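Local coordinates for hydrazine synthase alpha subunit (Candidatus Kuenenia stuttgartiensis, PDB 5C2V), which forms hydrazine by condensing ammonia with hydroxylamine made in the gamma subunit, as the heme c-binding alpha subunit of hydrazine synthase, at residues 407-410 and 411-414. Sequence-based numbering, arbitrary orientation.
Sequences GVTV and VTYQ
The loop of a beta hairpin joins strands 406-408 and 415-417, and T409 and Q414 hold its base from opposite arms. The hydroxyl of T409 takes part in two hydrogen bonds across the turn: with chi1 at 59° it lies between its own backbone N and carbonyl carbon, facing the returning chain, where OG1 accepts a nearly straight bond from Q414 N at 2.7 Å. Backbone pairing here is slighter, for T409 N reaches Q414 O in a weak bond of 3.4 Å. Threonine suits this place because its hydroxyl can accept and donate at once: T409 OG1 donates to T412 OG1, 3.2 Å away. On the other arm, Y413 takes a left-handed backbone conformation (phi 52°, psi 61°), and its CA lies 3.1 Å from T409 O in a CH...O contact. One face of the Y413 ring is turned to V408, whose branched side chain suits a flat partner: CG1, anti to the backbone N, lies over the ring centre, 3.6 Å from the centroid, in a CH-pi contact. V410 and V411 form the bend and pack on W581, while V410 O is bonded to R128 of the gamma subunit, so the hairpin takes part in the subunit interface. Q414 is long enough to end the chain of hydroxyls: T412 OG1 donates to its OE1 at 2.7 Å, in the carbonyl plane and on a lone pair.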
# COMPACT_ATOMS: atom_id res chain seq x y z
N GLY D 407 -8.27 16.68 -39.80
CA GLY D 407 -8.65 15.28 -39.86
C GLY D 407 -8.46 14.74 -41.27
O GLY D 407 -8.17 15.49 -42.19
N VAL D 408 -8.59 13.42 -41.43
CA VAL D 408 -8.55 12.81 -42.75
C VAL D 408 -9.73 11.86 -42.92
O VAL D 408 -9.87 10.91 -42.15
CB VAL D 408 -7.23 12.05 -43.00
CG1 VAL D 408 -7.22 11.46 -44.40
CG2 VAL D 408 -6.04 12.97 -42.80
N THR D 409 -10.56 12.11 -43.93
CA THR D 409 -11.79 11.35 -44.14
C THR D 409 -11.52 9.86 -44.28
O THR D 409 -10.49 9.44 -44.81
CB THR D 409 -12.54 11.84 -45.40
OG1 THR D 409 -11.70 11.72 -46.55
CG2 THR D 409 -12.97 13.29 -45.23
N VAL D 410 -12.45 9.05 -43.78
CA VAL D 410 -12.31 7.60 -43.83
C VAL D 410 -12.86 7.06 -45.15
O VAL D 410 -12.62 5.91 -45.52
CB VAL D 410 -13.02 6.92 -42.64
CG1 VAL D 410 -14.53 7.00 -42.81
CG2 VAL D 410 -12.56 5.48 -42.48
N VAL D 411 -13.60 7.91 -45.87
CA VAL D 411 -14.22 7.50 -47.12
C VAL D 411 -13.27 7.70 -48.31
O VAL D 411 -12.84 6.74 -48.94
CB VAL D 411 -15.53 8.27 -47.38
CG1 VAL D 411 -16.16 7.81 -48.68
CG2 VAL D 411 -16.49 8.08 -46.22
N THR D 412 -12.97 8.96 -48.62
CA THR D 412 -12.12 9.29 -49.76
C THR D 412 -10.66 9.55 -49.37
O THR D 412 -9.82 9.77 -50.24
CB THR D 412 -12.65 10.53 -50.50
OG1 THR D 412 -12.61 11.67 -49.62
CG2 THR D 412 -14.08 10.31 -50.96
N TYR D 413 -10.38 9.51 -48.07
CA TYR D 413 -9.06 9.85 -47.52
C TYR D 413 -8.58 11.21 -48.01
O TYR D 413 -7.55 11.33 -48.67
CB TYR D 413 -8.03 8.77 -47.88
CG TYR D 413 -6.80 8.77 -47.00
CD1 TYR D 413 -6.82 8.20 -45.73
CD2 TYR D 413 -5.61 9.33 -47.44
CE1 TYR D 413 -5.70 8.20 -44.93
CE2 TYR D 413 -4.48 9.34 -46.64
CZ TYR D 413 -4.53 8.77 -45.38
OH TYR D 413 -3.41 8.77 -44.59
N GLN D 414 -9.35 12.25 -47.68
CA GLN D 414 -8.98 13.63 -48.00
C GLN D 414 -8.84 14.49 -46.75
O GLN D 414 -9.80 14.65 -46.00
CB GLN D 414 -10.01 14.24 -48.95
CG GLN D 414 -10.03 13.59 -50.33
CD GLN D 414 -11.09 14.18 -51.24
OE1 GLN D 414 -12.23 13.74 -51.25
NE2 GLN D 414 -10.70 15.19 -52.01